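Local coordinates for OLD nuclease (Thermus scotoductus, PDB 6P74), which degrades linear or supercoiled double-stranded DNA in the 5'-to-3' direction, nicks and linearizes circular DNA, and hydrolyses ATP in a DNA-stimulated manner, at residues A[33-36]-A[37-41]; A[54-57]-A[58-61]; A[18-21]-A[22-26]; A[307-311]-A[312-316]. All coordinates share one frame; numbering follows the deposited sequence.

Contact 1: A[33-36]-A[37-41]; sequences GKTT and ILRAI. With SO4 (sulfate ion), chain D.
Gly33 N donates a 2.6 Å hydrogen bond to O1 of a sulfate at the start of the helix that follows the P-loop (Walker A motif). The strand-loop-helix and the residues Gly33, Lys34 and Thr35, which probably bind ATP, mark this as the nucleotide site of an ABC-type ATPase. The anion, probably from the crystallisation liquor, lies at the helix N-terminus much as a nucleotide phosphate would, and Gly31 N also binds it. Gly33 has a positive phi of 124°, where a side chain would press on the preceding carbonyl. Three bonds begin the helix: Ile37 N reaches the N-cap Gly33 O at 3.0 Å, Arg39 N reaches Thr35 O at 2.9 Å, and Ala40 N reaches Thr36 O. Lys34 bends at its third and fourth torsions and carries NZ back to Gly28 O in the loop. Small, branched Thr35 serves two directions at once. Its chi1 of -63° sets OG1 beside the backbone N, on the sulfate side, and turns CG2 along the helix toward Arg39, whose guanidinium also forms a salt bridge with Glu276. Ile37 and Leu38 turn apolar branches to the core, Ile37 onto Leu13 and Ile16 and Leu38 onto Ile306, with Ile37 CG1 resting 3.5 Å from Gly33 O.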
loop_
_atom_site.group_PDB
_atom_site.type_symbol
_atom_site.label_atom_id
_atom_site.label_comp_id
_atom_site.label_asym_id
_atom_site.label_seq_id
_atom_site.Cartn_x
_atom_site.Cartn_y
_atom_site.Cartn_z
ATOM N N GLY A 33 -4.586 2.520 13.371
ATOM C CA GLY A 33 -4.822 1.081 13.308
ATOM C C GLY A 33 -6.067 0.654 12.540
ATOM O O GLY A 33 -6.196 -0.535 12.191
ATOM N N LYS A 34 -6.990 1.584 12.290
ATOM C CA LYS A 34 -8.261 1.367 11.599
ATOM C C LYS A 34 -8.121 0.496 10.348
ATOM O O LYS A 34 -8.694 -0.597 10.260
ATOM C CB LYS A 34 -8.836 2.746 11.226
ATOM C CG LYS A 34 -10.327 2.815 10.991
ATOM C CD LYS A 34 -10.896 4.230 11.350
ATOM C CE LYS A 34 -10.559 5.321 10.332
ATOM N NZ LYS A 34 -9.222 5.962 10.540
ATOM N N THR A 35 -7.368 0.989 9.363
ATOM C CA THR A 35 -7.249 0.300 8.085
ATOM C C THR A 35 -6.431 -0.980 8.220
ATOM O O THR A 35 -6.679 -1.956 7.502
ATOM C CB THR A 35 -6.634 1.250 7.053
ATOM O OG1 THR A 35 -7.511 2.367 6.860
ATOM C CG2 THR A 35 -6.425 0.556 5.724
ATOM N N THR A 36 -5.478 -0.999 9.152
ATOM C CA THR A 36 -4.649 -2.180 9.348
ATOM C C THR A 36 -5.471 -3.351 9.878
ATOM O O THR A 36 -5.215 -4.505 9.520
ATOM C CB THR A 36 -3.489 -1.826 10.280
ATOM O OG1 THR A 36 -2.720 -0.757 9.695
ATOM C CG2 THR A 36 -2.587 -3.032 10.522
ATOM N N ILE A 37 -6.474 -3.079 10.718
ATOM C CA ILE A 37 -7.415 -4.132 11.092
ATOM C C ILE A 37 -8.052 -4.735 9.845
ATOM O O ILE A 37 -8.085 -5.960 9.675
ATOM C CB ILE A 37 -8.481 -3.594 12.064
ATOM C CG1 ILE A 37 -7.861 -3.330 13.442
ATOM C CG2 ILE A 37 -9.658 -4.570 12.167
ATOM C CD1 ILE A 37 -8.784 -2.629 14.419
ATOM N N LEU A 38 -8.568 -3.889 8.950
ATOM C CA LEU A 38 -9.212 -4.417 7.755
ATOM C C LEU A 38 -8.231 -5.213 6.897
ATOM O O LEU A 38 -8.587 -6.281 6.375
ATOM C CB LEU A 38 -9.831 -3.294 6.938
ATOM C CG LEU A 38 -10.891 -2.467 7.653
ATOM C CD1 LEU A 38 -11.577 -1.571 6.649
ATOM C CD2 LEU A 38 -11.890 -3.382 8.338
ATOM N N ARG A 39 -6.998 -4.708 6.721
ATOM C CA ARG A 39 -6.039 -5.419 5.872
ATOM C C ARG A 39 -5.682 -6.785 6.463
ATOM O O ARG A 39 -5.483 -7.757 5.721
ATOM C CB ARG A 39 -4.785 -4.574 5.654
ATOM C CG ARG A 39 -5.067 -3.190 5.062
ATOM C CD ARG A 39 -5.320 -3.196 3.548
ATOM N NE ARG A 39 -4.284 -2.443 2.837
ATOM C CZ ARG A 39 -4.282 -1.120 2.670
ATOM N NH1 ARG A 39 -5.274 -0.377 3.146
ATOM N NH2 ARG A 39 -3.282 -0.538 2.020
ATOM N N ALA A 40 -5.618 -6.883 7.795
ATOM C CA ALA A 40 -5.311 -8.159 8.424
ATOM C C ALA A 40 -6.373 -9.204 8.101
ATOM O O ALA A 40 -6.046 -10.369 7.827
ATOM C CB ALA A 40 -5.169 -7.983 9.937
ATOM N N ILE A 41 -7.652 -8.816 8.143
ATOM C CA ILE A 41 -8.706 -9.749 7.760
ATOM C C ILE A 41 -8.516 -10.177 6.315
ATOM O O ILE A 41 -8.609 -11.368 5.981
ATOM C CB ILE A 41 -10.096 -9.123 7.990
ATOM C CG1 ILE A 41 -10.351 -8.899 9.485
ATOM C CG2 ILE A 41 -11.190 -9.994 7.363
ATOM C CD1 ILE A 41 -11.517 -7.913 9.800
HETATM S S SO4 D . -5.180 3.373 9.511
HETATM O O1 SO4 D . -5.073 3.481 10.961
HETATM O O2 SO4 D . -6.560 3.063 9.159
HETATM O O3 SO4 D . -4.808 4.642 8.900
HETATM O O4 SO4 D . -4.293 2.320 9.028
#

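Contact 2: A[54-57]-A[58-61]; sequences SFRI and PQDF
Asp60 folds back onto Arg56, and its side chain can be followed atom by atom. CB lies 3.2 Å from Arg56 O, the same carbonyl that accepts Asp60 N at 2.9 Å. With chi1 at -76°, CG stands beside its own backbone N and the carboxylate turns toward the chain four residues earlier. At the tip, OD2 takes Arg56 N at 2.8 Å along an almost straight N-H line (174°), the donor arriving from above the carboxylate plane; it also sits 3.4 Å from Phe55 CA. The other oxygen, OD1, forms a salt bridge with Arg11. Asp60 thus bonds both the N and the O of Arg56, fastening a loop in which a cis peptide bond precedes Pro58 and a type I beta turn follows from Pro58 to Phe61, closed by Phe61 N on Pro58 O. Ile57 CG1 meets the edge of the Phe61 ring at CE1, 3.8 Å away. Phe55 and Phe61 pack inward on strands 70-76 and 85-97, a natural place for large apolar rings. Arg56 and Gln59 touch through their CB atoms (3.5 Å) while the loop faces the second subunit: Arg56 packs on Thr35 of that subunit, Pro58 on its Asn30 and Gln59 on its Gly31. Buried between a backbone N-H and the Arg11 guanidinium, the Asp60 carboxylate is probably kept ionised, and it fixes the shape of a loop that meets the partner's P-loop.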
loop_
_atom_site.group_PDB
_atom_site.type_symbol
_atom_site.label_atom_id
_atom_site.label_comp_id
_atom_site.label_asym_id
_atom_site.label_seq_id
_atom_site.Cartn_x
_atom_site.Cartn_y
_atom_site.Cartn_z
ATOM N N SER A 54 2.496 -12.899 0.397
ATOM C CA SER A 54 1.476 -11.987 0.892
ATOM C C SER A 54 2.050 -10.888 1.775
ATOM O O SER A 54 1.407 -9.844 1.940
ATOM C CB SER A 54 0.414 -12.764 1.676
ATOM O OG SER A 54 -0.188 -13.769 0.882
ATOM N N PHE A 55 3.231 -11.096 2.345
ATOM C CA PHE A 55 3.810 -10.176 3.309
ATOM C C PHE A 55 4.936 -9.365 2.684
ATOM O O PHE A 55 5.596 -9.805 1.739
ATOM C CB PHE A 55 4.348 -10.934 4.528
ATOM C CG PHE A 55 3.277 -11.538 5.392
ATOM C CD1 PHE A 55 2.760 -12.795 5.107
ATOM C CD2 PHE A 55 2.799 -10.857 6.502
ATOM C CE1 PHE A 55 1.774 -13.359 5.916
ATOM C CE2 PHE A 55 1.818 -11.407 7.311
ATOM C CZ PHE A 55 1.302 -12.660 7.020
ATOM N N ARG A 56 5.143 -8.169 3.224
ATOM C CA ARG A 56 6.358 -7.400 2.996
ATOM C C ARG A 56 7.281 -7.608 4.199
ATOM O O ARG A 56 6.876 -7.379 5.348
ATOM C CB ARG A 56 6.031 -5.916 2.781
ATOM C CG ARG A 56 4.980 -5.655 1.694
ATOM C CD ARG A 56 4.796 -4.163 1.394
ATOM N NE ARG A 56 5.323 -3.799 0.073
ATOM C CZ ARG A 56 5.194 -2.597 -0.496
ATOM N NH1 ARG A 56 4.547 -1.621 0.135
ATOM N NH2 ARG A 56 5.711 -2.372 -1.703
ATOM N N ILE A 57 8.496 -8.074 3.942
ATOM C CA ILE A 57 9.497 -8.324 4.977
ATOM C C ILE A 57 10.637 -7.335 4.767
ATOM O O ILE A 57 11.326 -7.409 3.741
ATOM C CB ILE A 57 10.020 -9.768 4.943
ATOM C CG1 ILE A 57 8.898 -10.759 5.237
ATOM C CG2 ILE A 57 11.150 -9.953 5.939
ATOM C CD1 ILE A 57 7.980 -10.989 4.069
ATOM N N PRO A 58 10.907 -6.428 5.724
ATOM C CA PRO A 58 10.311 -6.418 7.065
ATOM C C PRO A 58 9.134 -5.463 7.282
ATOM O O PRO A 58 8.625 -5.405 8.407
ATOM C CB PRO A 58 11.490 -5.989 7.943
ATOM C CG PRO A 58 12.419 -5.182 6.994
ATOM C CD PRO A 58 11.929 -5.375 5.581
ATOM N N GLN A 59 8.710 -4.747 6.236
ATOM C CA GLN A 59 7.675 -3.714 6.330
ATOM C C GLN A 59 6.477 -4.093 7.206
ATOM O O GLN A 59 5.895 -3.234 7.875
ATOM C CB GLN A 59 7.173 -3.351 4.924
ATOM C CG GLN A 59 8.138 -2.510 4.071
ATOM C CD GLN A 59 8.901 -3.328 3.019
ATOM O OE1 GLN A 59 9.352 -4.448 3.284
ATOM N NE2 GLN A 59 9.044 -2.767 1.819
ATOM N N ASP A 60 6.083 -5.365 7.210
ATOM C CA ASP A 60 4.842 -5.759 7.866
ATOM C C ASP A 60 5.021 -6.158 9.327
ATOM O O ASP A 60 4.023 -6.321 10.033
ATOM C CB ASP A 60 4.182 -6.900 7.083
ATOM C CG ASP A 60 3.505 -6.410 5.803
ATOM O OD1 ASP A 60 3.323 -5.172 5.659
ATOM O OD2 ASP A 60 3.157 -7.256 4.943
ATOM N N PHE A 61 6.252 -6.306 9.798
ATOM C CA PHE A 61 6.497 -6.590 11.203
ATOM C C PHE A 61 6.505 -5.303 12.014
ATOM O O PHE A 61 6.927 -4.249 11.526
ATOM C CB PHE A 61 7.840 -7.296 11.384
ATOM C CG PHE A 61 7.893 -8.662 10.785
ATOM C CD1 PHE A 61 8.125 -8.831 9.428
ATOM C CD2 PHE A 61 7.728 -9.785 11.579
ATOM C CE1 PHE A 61 8.186 -10.098 8.871
ATOM C CE2 PHE A 61 7.789 -11.062 11.031
ATOM C CZ PHE A 61 8.016 -11.220 9.675
#

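Contact 3: A[18-21]-A[22-26]; sequences LPLG and PLTAI
Gly21 runs extended and Pro22 then bends the chain with helical angles, so that Thr24 comes back against the Gly21 peptide. This tight connection joins strand 13-19, part of the antiparallel sheet, to strand 23-27, a central strand of the mixed sheet of the P-loop ATPase core that leads into the Walker A loop. A CB on Gly21 would lie against the proline ring at Pro22 CD, so a residue without a side chain fits there, and the proline ring suits a bend at the protein surface. Thr24 supplies the polar link: its OG1 donates to Gly21 O at 2.9 Å, approaching well off the carbonyl line (115° at the oxygen) and tilted from the carbonyl plane. The chi1 of -49° places OG1 beside the Thr24 backbone N and facing the turn. Gly21 O receives a second bond from Gln304 NE2, at the start of neighbouring strand 304-308. A beta-branched residue fits this strand position because its two branches do different work. While the hydroxyl holds the turn, the methyl faces Leu20, whose side chain crosses that of Thr24 at about a right angle and touches it at Leu20 CD2 and Thr24 CG2, 4.0 Å apart.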
loop_
_atom_site.group_PDB
_atom_site.type_symbol
_atom_site.label_atom_id
_atom_site.label_comp_id
_atom_site.label_asym_id
_atom_site.label_seq_id
_atom_site.Cartn_x
_atom_site.Cartn_y
_atom_site.Cartn_z
ATOM N N LEU A 18 -10.576 -8.158 18.986
ATOM C CA LEU A 18 -11.889 -7.528 19.033
ATOM C C LEU A 18 -12.984 -8.457 18.540
ATOM O O LEU A 18 -12.766 -9.272 17.638
ATOM C CB LEU A 18 -11.928 -6.226 18.215
ATOM C CG LEU A 18 -11.738 -6.341 16.712
ATOM C CD1 LEU A 18 -12.631 -5.324 15.993
ATOM C CD2 LEU A 18 -10.287 -6.099 16.396
ATOM N N PRO A 19 -14.179 -8.346 19.109
ATOM C CA PRO A 19 -15.319 -9.081 18.550
ATOM C C PRO A 19 -15.754 -8.467 17.236
ATOM O O PRO A 19 -15.536 -7.279 16.969
ATOM C CB PRO A 19 -16.409 -8.928 19.613
ATOM C CG PRO A 19 -16.053 -7.590 20.300
ATOM C CD PRO A 19 -14.537 -7.562 20.309
ATOM N N LEU A 20 -16.360 -9.306 16.404
ATOM C CA LEU A 20 -16.942 -8.881 15.145
ATOM C C LEU A 20 -18.408 -9.276 15.141
ATOM O O LEU A 20 -18.756 -10.381 15.551
ATOM C CB LEU A 20 -16.208 -9.503 13.964
ATOM C CG LEU A 20 -14.728 -9.134 13.846
ATOM C CD1 LEU A 20 -14.072 -10.007 12.791
ATOM C CD2 LEU A 20 -14.575 -7.690 13.469
ATOM N N GLY A 21 -19.264 -8.362 14.703
ATOM C CA GLY A 21 -20.684 -8.616 14.647
ATOM C C GLY A 21 -21.267 -8.375 13.269
ATOM O O GLY A 21 -20.563 -8.012 12.317
ATOM N N PRO A 22 -22.584 -8.559 13.147
ATOM C CA PRO A 22 -23.203 -8.513 11.808
ATOM C C PRO A 22 -22.962 -7.189 11.118
ATOM O O PRO A 22 -22.801 -7.130 9.892
ATOM C CB PRO A 22 -24.699 -8.741 12.097
ATOM C CG PRO A 22 -24.772 -9.242 13.514
ATOM C CD PRO A 22 -23.581 -8.650 14.228
ATOM N N LEU A 23 -22.939 -6.115 11.897
ATOM C CA LEU A 23 -22.449 -4.825 11.455
ATOM C C LEU A 23 -21.333 -4.449 12.412
ATOM O O LEU A 23 -21.545 -4.430 13.630
ATOM C CB LEU A 23 -23.560 -3.780 11.479
ATOM C CG LEU A 23 -23.378 -2.538 10.630
ATOM C CD1 LEU A 23 -23.367 -2.944 9.179
ATOM C CD2 LEU A 23 -24.519 -1.592 10.903
ATOM N N THR A 24 -20.143 -4.185 11.871
ATOM C CA THR A 24 -18.999 -3.758 12.668
ATOM C C THR A 24 -18.511 -2.439 12.079
ATOM O O THR A 24 -18.055 -2.401 10.932
ATOM C CB THR A 24 -17.896 -4.815 12.683
ATOM O OG1 THR A 24 -18.454 -6.106 12.993
ATOM C CG2 THR A 24 -16.866 -4.467 13.722
ATOM N N ALA A 25 -18.633 -1.352 12.857
ATOM C CA ALA A 25 -18.289 -0.005 12.414
ATOM C C ALA A 25 -17.032 0.399 13.163
ATOM O O ALA A 25 -17.060 0.564 14.390
ATOM C CB ALA A 25 -19.420 0.990 12.680
ATOM N N ILE A 26 -15.940 0.569 12.430
ATOM C CA ILE A 26 -14.622 0.783 13.010
ATOM C C ILE A 26 -14.241 2.241 12.803
ATOM O O ILE A 26 -14.146 2.703 11.661
ATOM C CB ILE A 26 -13.587 -0.152 12.379
ATOM C CG1 ILE A 26 -14.100 -1.605 12.431
ATOM C CG2 ILE A 26 -12.251 0.059 13.030
ATOM C CD1 ILE A 26 -13.069 -2.647 12.024
#

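Contact 4: A[307-311]-A[312-316]; sequences YSTHS and PIFAD
Tyr307 adopts chi1 58°, its ring between the backbone N and carbonyl carbon, while Phe314 at -71° sets its ring beside its own N; together these torsions bring the two side chains across each other. The edge of Phe314 is turned to the face of Tyr307 in a T-shaped stack, centroids 6.0 Å apart and planes at 78°. The phenol continues past the stack, and Tyr307 OH donates to Phe314 O, which lies near the plane of the tyrosine ring at its edge; the modelled 2.5 Å is very short, and the exact length is doubtful. Thr309 OG1 packs on Phe314 CB at 3.5 Å and accepts Ser311 N at 3.1 Å, forming an ST turn. Ser311 OG in turn accepts Ile313 N at 3.0 Å and lies in plane at the edge of the Phe314 ring, where Pro312 starts the chain on helical angles. The loop carries His310 to the side of Lys34 after strand 304-308, consistent with the H-loop (switch) of ABC ATPases. The hydroxyls of Thr309 and Ser311 also have partners beyond the loop, Glu279 and Gln287. By binding both a backbone N-H and a carboxylate or amide from elsewhere in the chain, these two buried hydroxyls tie the loop's shape to its surroundings.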
loop_
_atom_site.group_PDB
_atom_site.type_symbol
_atom_site.label_atom_id
_atom_site.label_comp_id
_atom_site.label_asym_id
_atom_site.label_seq_id
_atom_site.Cartn_x
_atom_site.Cartn_y
_atom_site.Cartn_z
ATOM N N TYR A 307 -16.618 -2.405 8.329
ATOM C CA TYR A 307 -16.069 -1.262 7.617
ATOM C C TYR A 307 -15.369 -0.288 8.554
ATOM O O TYR A 307 -15.693 -0.186 9.742
ATOM C CB TYR A 307 -17.157 -0.543 6.826
ATOM C CG TYR A 307 -18.318 -0.056 7.648
ATOM C CD1 TYR A 307 -18.253 1.152 8.324
ATOM C CD2 TYR A 307 -19.486 -0.788 7.730
ATOM C CE1 TYR A 307 -19.308 1.610 9.065
ATOM C CE2 TYR A 307 -20.549 -0.338 8.455
ATOM C CZ TYR A 307 -20.458 0.869 9.121
ATOM O OH TYR A 307 -21.524 1.331 9.859
ATOM N N SER A 308 -14.368 0.391 8.003
ATOM C CA SER A 308 -13.842 1.626 8.560
ATOM C C SER A 308 -14.661 2.794 8.009
ATOM O O SER A 308 -15.211 2.724 6.908
ATOM C CB SER A 308 -12.356 1.788 8.228
ATOM O OG SER A 308 -12.120 1.842 6.825
ATOM N N THR A 309 -14.779 3.856 8.809
ATOM C CA THR A 309 -15.543 5.025 8.395
ATOM C C THR A 309 -15.036 6.274 9.099
ATOM O O THR A 309 -14.503 6.215 10.214
ATOM C CB THR A 309 -17.042 4.867 8.683
ATOM O OG1 THR A 309 -17.766 5.883 7.992
ATOM C CG2 THR A 309 -17.318 5.011 10.166
ATOM N N HIS A 310 -15.214 7.409 8.424
ATOM C CA HIS A 310 -15.010 8.734 8.995
ATOM C C HIS A 310 -16.306 9.509 9.105
ATOM O O HIS A 310 -16.284 10.683 9.492
ATOM C CB HIS A 310 -14.028 9.540 8.144
ATOM C CG HIS A 310 -12.600 9.168 8.355
ATOM N ND1 HIS A 310 -11.850 9.673 9.398
ATOM C CD2 HIS A 310 -11.777 8.349 7.658
ATOM C CE1 HIS A 310 -10.628 9.175 9.338
ATOM N NE2 HIS A 310 -10.557 8.370 8.291
ATOM N N SER A 311 -17.418 8.899 8.748
ATOM C CA SER A 311 -18.684 9.589 8.595
ATOM C C SER A 311 -19.564 9.338 9.797
ATOM O O SER A 311 -19.759 8.178 10.175
ATOM C CB SER A 311 -19.402 9.116 7.337
ATOM O OG SER A 311 -20.725 9.636 7.288
ATOM N N PRO A 312 -20.117 10.375 10.427
ATOM C CA PRO A 312 -21.113 10.134 11.480
ATOM C C PRO A 312 -22.407 9.507 10.958
ATOM O O PRO A 312 -23.279 9.152 11.760
ATOM C CB PRO A 312 -21.356 11.531 12.067
ATOM C CG PRO A 312 -20.950 12.481 10.985
ATOM C CD PRO A 312 -19.847 11.802 10.211
ATOM N N ILE A 313 -22.582 9.385 9.652
ATOM C CA ILE A 313 -23.800 8.758 9.170
ATOM C C ILE A 313 -23.689 7.244 9.265
ATOM O O ILE A 313 -24.677 6.569 9.563
ATOM C CB ILE A 313 -24.105 9.253 7.748
ATOM C CG1 ILE A 313 -24.542 10.730 7.805
ATOM C CG2 ILE A 313 -25.160 8.396 7.086
ATOM C CD1 ILE A 313 -24.123 11.529 6.565
ATOM N N PHE A 314 -22.482 6.697 9.092
ATOM C CA PHE A 314 -22.231 5.263 9.205
ATOM C C PHE A 314 -21.830 4.819 10.611
ATOM O O PHE A 314 -21.674 3.614 10.854
ATOM C CB PHE A 314 -21.140 4.843 8.212
ATOM C CG PHE A 314 -21.576 4.880 6.779
ATOM C CD1 PHE A 314 -21.498 6.059 6.043
ATOM C CD2 PHE A 314 -22.070 3.736 6.162
ATOM C CE1 PHE A 314 -21.914 6.095 4.721
ATOM C CE2 PHE A 314 -22.481 3.757 4.835
ATOM C CZ PHE A 314 -22.401 4.937 4.112
ATOM N N ALA A 315 -21.646 5.738 11.546
ATOM C CA ALA A 315 -21.247 5.361 12.900
ATOM C C ALA A 315 -22.330 5.898 13.828
ATOM O O ALA A 315 -22.237 7.024 14.320
ATOM C CB ALA A 315 -19.871 5.880 13.229
ATOM N N ASP A 316 -23.358 5.078 14.047
ATOM C CA ASP A 316 -24.573 5.478 14.750
ATOM C C ASP A 316 -24.439 5.170 16.235
ATOM O O ASP A 316 -24.236 4.008 16.608
ATOM C CB ASP A 316 -25.776 4.740 14.171
ATOM C CG ASP A 316 -27.074 5.439 14.456
ATOM O OD1 ASP A 316 -27.378 5.698 15.652
ATOM O OD2 ASP A 316 -27.781 5.746 13.468
#

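In the fold
Contact 3 comes first along the chain, closing the turn from strand 13-19 to strand 23-27. That strand runs into the P-loop and the helix of contact 1, whose Ile37 and Leu38 pack on Ile26. Contact 2 follows in the loop after helix 34-45, with centres 14 Å from contact 1 and no touch between them; both, however, reach the second subunit. Contact 4 closes much later, after strand 304-308, which pairs with strand 23-27 so that Tyr307 probably bonds Thr24 and Ile26. It also brings Ser308 and His310 against Lys34. All four lie in series, none nested or crossing, yet contacts 1, 3 and 4 converge on the ATPase core.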